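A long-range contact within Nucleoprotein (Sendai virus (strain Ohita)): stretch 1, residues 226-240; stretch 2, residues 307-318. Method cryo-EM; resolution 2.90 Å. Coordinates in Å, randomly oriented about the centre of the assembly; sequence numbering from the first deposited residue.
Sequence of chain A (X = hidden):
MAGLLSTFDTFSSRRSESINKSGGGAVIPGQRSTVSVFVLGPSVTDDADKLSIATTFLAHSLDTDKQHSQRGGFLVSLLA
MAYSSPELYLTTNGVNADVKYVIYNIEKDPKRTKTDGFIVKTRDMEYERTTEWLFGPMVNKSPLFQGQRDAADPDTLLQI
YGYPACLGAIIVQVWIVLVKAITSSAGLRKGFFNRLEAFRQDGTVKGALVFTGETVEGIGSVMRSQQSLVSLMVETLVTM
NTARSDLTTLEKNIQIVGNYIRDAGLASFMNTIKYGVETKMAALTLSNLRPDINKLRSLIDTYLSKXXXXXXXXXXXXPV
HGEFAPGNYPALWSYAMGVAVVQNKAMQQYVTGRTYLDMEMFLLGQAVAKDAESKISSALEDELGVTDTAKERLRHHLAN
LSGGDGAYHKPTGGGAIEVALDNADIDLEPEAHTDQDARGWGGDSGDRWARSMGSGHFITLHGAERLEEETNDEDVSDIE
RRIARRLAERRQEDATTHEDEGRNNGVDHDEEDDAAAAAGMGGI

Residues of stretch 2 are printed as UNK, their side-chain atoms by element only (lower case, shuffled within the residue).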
# COMPACT_ATOMS: atom_id res chain seq x y z
N GLN A 226 7.61 -1.36 11.76
CA GLN A 226 6.46 -1.25 12.64
C GLN A 226 5.22 -1.74 11.93
O GLN A 226 4.59 -0.99 11.18
CB GLN A 226 6.28 0.19 13.11
CG GLN A 226 7.38 0.65 14.03
CD GLN A 226 7.72 -0.38 15.08
OE1 GLN A 226 6.89 -0.72 15.91
NE2 GLN A 226 8.94 -0.89 15.03
N GLN A 227 4.86 -3.00 12.17
CA GLN A 227 3.62 -3.54 11.62
C GLN A 227 2.40 -2.94 12.30
O GLN A 227 1.29 -3.03 11.77
CB GLN A 227 3.62 -5.06 11.75
CG GLN A 227 2.64 -5.77 10.84
CD GLN A 227 3.18 -6.00 9.46
OE1 GLN A 227 3.18 -5.10 8.62
NE2 GLN A 227 3.66 -7.20 9.21
N SER A 228 2.58 -2.33 13.47
CA SER A 228 1.47 -1.68 14.15
C SER A 228 1.02 -0.44 13.40
O SER A 228 -0.18 -0.18 13.28
CB SER A 228 1.88 -1.30 15.57
OG SER A 228 2.93 -0.35 15.55
N LEU A 229 1.97 0.33 12.88
CA LEU A 229 1.64 1.51 12.10
C LEU A 229 0.95 1.12 10.79
O LEU A 229 -0.04 1.74 10.40
CB LEU A 229 2.91 2.31 11.84
CG LEU A 229 2.92 3.44 10.83
CD1 LEU A 229 2.20 4.64 11.39
CD2 LEU A 229 4.35 3.78 10.52
N VAL A 230 1.47 0.10 10.12
CA VAL A 230 0.84 -0.39 8.90
C VAL A 230 -0.56 -0.91 9.19
O VAL A 230 -1.48 -0.71 8.39
CB VAL A 230 1.73 -1.47 8.26
CG1 VAL A 230 1.13 -1.95 6.95
CG2 VAL A 230 3.13 -0.94 8.04
N SER A 231 -0.74 -1.57 10.33
CA SER A 231 -2.07 -2.05 10.70
C SER A 231 -3.01 -0.90 10.96
O SER A 231 -4.18 -0.95 10.57
CB SER A 231 -1.97 -2.94 11.94
OG SER A 231 -1.52 -2.19 13.04
N LEU A 232 -2.53 0.16 11.62
CA LEU A 232 -3.38 1.32 11.86
C LEU A 232 -3.79 1.98 10.56
O LEU A 232 -4.93 2.41 10.40
CB LEU A 232 -2.65 2.32 12.75
CG LEU A 232 -3.21 3.73 12.75
CD1 LEU A 232 -4.35 3.85 13.71
CD2 LEU A 232 -2.13 4.73 13.08
N MET A 233 -2.87 2.07 9.60
CA MET A 233 -3.21 2.68 8.32
C MET A 233 -4.17 1.81 7.53
O MET A 233 -5.13 2.31 6.93
CB MET A 233 -1.93 2.96 7.54
CG MET A 233 -1.02 3.94 8.24
SD MET A 233 0.58 4.12 7.46
CE MET A 233 0.20 5.34 6.21
N VAL A 234 -3.91 0.50 7.51
CA VAL A 234 -4.80 -0.45 6.79
C VAL A 234 -6.17 -0.41 7.47
O VAL A 234 -7.19 -0.40 6.75
CB VAL A 234 -4.22 -1.88 6.79
CG1 VAL A 234 -5.27 -2.92 6.44
CG2 VAL A 234 -3.02 -1.99 5.86
N GLU A 235 -6.19 -0.34 8.80
CA GLU A 235 -7.45 -0.29 9.59
C GLU A 235 -8.21 0.99 9.24
O GLU A 235 -9.44 0.91 9.06
CB GLU A 235 -7.13 -0.33 11.08
CG GLU A 235 -8.36 -0.51 11.95
CD GLU A 235 -9.14 -1.78 11.68
OE1 GLU A 235 -8.71 -2.56 10.80
OE2 GLU A 235 -10.17 -2.00 12.35
N THR A 236 -7.50 2.12 9.11
CA THR A 236 -8.14 3.41 8.78
C THR A 236 -8.79 3.30 7.40
O THR A 236 -9.94 3.76 7.24
CB THR A 236 -7.09 4.53 8.72
OG1 THR A 236 -6.39 4.57 9.96
CG2 THR A 236 -7.69 5.89 8.43
N LEU A 237 -8.09 2.69 6.45
CA LEU A 237 -8.58 2.50 5.06
C LEU A 237 -9.81 1.60 5.04
O LEU A 237 -10.76 1.92 4.30
CB LEU A 237 -7.46 1.88 4.22
CG LEU A 237 -6.49 2.87 3.58
CD1 LEU A 237 -5.34 2.13 2.91
CD2 LEU A 237 -7.21 3.76 2.58
N VAL A 238 -9.82 0.53 5.84
CA VAL A 238 -10.91 -0.43 5.78
C VAL A 238 -12.13 0.10 6.53
O VAL A 238 -13.26 0.02 6.04
CB VAL A 238 -10.45 -1.79 6.33
CG1 VAL A 238 -11.63 -2.71 6.52
CG2 VAL A 238 -9.47 -2.41 5.38
N THR A 239 -11.93 0.62 7.74
CA THR A 239 -13.05 1.01 8.59
C THR A 239 -13.56 2.40 8.29
O THR A 239 -14.60 2.78 8.84
CB THR A 239 -12.65 0.92 10.06
OG1 THR A 239 -11.49 1.72 10.30
CG2 THR A 239 -12.35 -0.52 10.44
N MET A 240 -12.88 3.17 7.46
CA MET A 240 -13.40 4.46 7.04
C MET A 240 -14.73 4.27 6.31
O MET A 240 -14.83 3.47 5.38
CB MET A 240 -12.41 5.17 6.13
CG MET A 240 -12.79 6.58 5.75
SD MET A 240 -11.65 7.30 4.57
CE MET A 240 -10.09 7.05 5.38
N UNK A 307 -12.70 -10.30 2.66
CA UNK A 307 -13.46 -9.08 2.68
C UNK A 307 -12.68 -7.86 2.24
O UNK A 307 -11.89 -7.90 1.29
N UNK A 308 -12.91 -6.72 2.90
CA UNK A 308 -12.20 -5.49 2.54
C UNK A 308 -10.75 -5.47 2.96
O UNK A 308 -10.01 -4.60 2.50
c UNK A 308 -14.25 -5.03 3.67
c UNK A 308 -12.99 -4.40 3.27
c UNK A 308 -13.97 -6.46 3.89
N UNK A 309 -10.32 -6.38 3.83
CA UNK A 309 -8.92 -6.48 4.21
C UNK A 309 -8.14 -7.43 3.32
O UNK A 309 -6.94 -7.61 3.53
c UNK A 309 -10.07 -4.94 9.72
n UNK A 309 -8.79 -4.81 10.05
c UNK A 309 -9.45 -6.55 7.98
n UNK A 309 -11.00 -4.25 10.35
c UNK A 309 -9.15 -5.91 6.67
c UNK A 309 -8.79 -6.95 5.65
n UNK A 309 -10.40 -5.76 8.74
N UNK A 310 -8.79 -8.04 2.34
CA UNK A 310 -8.08 -8.89 1.39
C UNK A 310 -7.00 -8.16 0.60
O UNK A 310 -5.96 -8.78 0.32
c UNK A 310 -9.09 -9.54 0.44
N UNK A 311 -7.18 -6.89 0.19
CA UNK A 311 -6.09 -6.21 -0.52
C UNK A 311 -4.85 -5.97 0.31
O UNK A 311 -3.84 -5.54 -0.25
c UNK A 311 -8.14 -5.19 -1.01
c UNK A 311 -6.74 -4.89 -0.93
c UNK A 311 -8.42 -6.12 0.08
N UNK A 312 -4.88 -6.23 1.61
CA UNK A 312 -3.76 -5.86 2.47
C UNK A 312 -3.17 -7.05 3.18
O UNK A 312 -2.39 -6.88 4.12
c UNK A 312 -7.14 -2.74 2.47
c UNK A 312 -6.54 -1.76 1.72
c UNK A 312 -5.02 -3.72 2.88
c UNK A 312 -4.43 -2.73 2.12
c UNK A 312 -6.39 -3.72 3.03
c UNK A 312 -4.20 -4.80 3.48
c UNK A 312 -5.19 -1.76 1.55
N UNK A 313 -3.49 -8.27 2.75
CA UNK A 313 -2.99 -9.44 3.44
C UNK A 313 -1.48 -9.56 3.33
O UNK A 313 -0.83 -10.13 4.21
c UNK A 313 -3.69 -10.71 2.92
c UNK A 313 -3.54 -10.81 1.41
c UNK A 313 -4.00 -12.11 0.85
c UNK A 313 -5.14 -10.72 3.34
N UNK A 314 -0.88 -9.00 2.28
CA UNK A 314 0.56 -9.17 2.12
C UNK A 314 1.36 -8.06 2.79
O UNK A 314 2.45 -8.32 3.29
c UNK A 314 0.93 -9.26 0.64
s UNK A 314 2.65 -9.76 0.40
N UNK A 315 0.85 -6.83 2.81
CA UNK A 315 1.57 -5.79 3.54
C UNK A 315 1.34 -5.95 5.04
O UNK A 315 2.14 -5.47 5.85
c UNK A 315 1.60 -4.18 1.63
c UNK A 315 -0.32 -4.16 3.21
c UNK A 315 1.17 -4.39 3.06
c UNK A 315 -0.66 -2.75 3.54
N UNK A 316 0.26 -6.62 5.42
CA UNK A 316 -0.04 -6.88 6.82
C UNK A 316 0.54 -8.19 7.31
O UNK A 316 0.35 -8.53 8.48
c UNK A 316 -2.22 -5.54 7.14
c UNK A 316 -1.50 -4.69 8.14
c UNK A 316 -3.64 -5.75 7.56
c UNK A 316 -1.55 -6.90 7.04
N UNK A 317 1.22 -8.94 6.44
CA UNK A 317 1.83 -10.22 6.81
C UNK A 317 0.78 -11.18 7.35
O UNK A 317 1.00 -11.89 8.33
c UNK A 317 5.10 -10.70 8.83
c UNK A 317 6.10 -9.66 8.38
c UNK A 317 2.96 -10.00 7.81
c UNK A 317 4.08 -11.00 7.76
n UNK A 317 7.14 -10.27 7.50
N UNK A 318 -0.39 -11.18 6.71
CA UNK A 318 -1.50 -12.02 7.12
C UNK A 318 -1.11 -13.49 7.05
O UNK A 318 -0.27 -13.89 6.24
o UNK A 318 -4.45 -13.29 6.63
c UNK A 318 -4.01 -12.14 6.82
o UNK A 318 -4.61 -11.28 7.50
c UNK A 318 -2.69 -11.76 6.20

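Position 307 has no side-chain atoms, and nothing of it reaches stretch 1. Its phi is positive, 72°, which favours the residue without a CB. This is Gly307.

Position 308 has three carbons that close a ring onto the backbone N. Its CB lies 3.9 Å from Val238 CG1. The ring identifies Pro308, which opens a 3-10 segment. An ideal CB on Gly307 would lie 2.4 Å from Pro308 CD.

Position 309 has three carbons, a nitrogen, then a carbon carrying two more nitrogens. The two end nitrogens meet the carboxylate of Glu235, and the group lies against Val238. That is a guanidinium group, so the residue is Arg309. Its CA-to-CB bond points sideways, but the end of the chain comes nearer to the helix. Arg309 NH1 donates to Glu235 OE1 at 2.4 Å, a very short bond, and Arg309 NH2 donates to Glu235 OE2 at 3.1 Å. Together they form a salt bridge. Glu235 OE1 sits at the guanidinium edge, and Val238 CG1 lies over one face.

Position 310 has a single carbon and does not reach stretch 1. It is Ala310.

Position 311 has three carbons closing a ring onto N, again without contact. It is Pro311.

Position 312 has one carbon and then a ring of six carbons, with no hetero atom. The ring meets Val234, Leu237 and Val238. It is Phe312; its CG is 3.7 Å from Val234 CG1, and its CE2 is 3.7 Å from Val238 CG2.

Position 313 has four carbons, forked at the first, with one arm two carbons long. They are out of reach of the helix. It is Ile313.

Position 314 has one carbon and one sulfur, also out of reach. It is Cys314.

Position 315 repeats the pattern of four carbons forked at the first, but here the chain touches Val230 and Val234. It is Ile315, with CD1 3.4 Å from Val234 CG2.

Position 316 has four carbons forked at the second, and they touch Val230, Ser231 and Val234. It is Leu316. Leu316 CD1 is 3.5 Å from Val234 CG1, and Leu316 CD2 is 3.7 Å from Ser231 CA.

Position 317 has four carbons in a row ending in nitrogen. CB points toward the helix near Gln227, but the chain end leads away. It is Lys317.

Position 318 has two carbons, the second carrying two oxygens, and makes no contact with stretch 1. It is Asp318.

The contact works through one side of helix 227-239. Val230, Val234 and Val238 pack against Ile315, Leu316, Phe312 and Pro308. The Glu235 and Arg309 pair adds a charged clasp to this apolar packing. The two stretches bury 616 Å² in total.

Stretch 2 307-318: GPRAPFICILKD
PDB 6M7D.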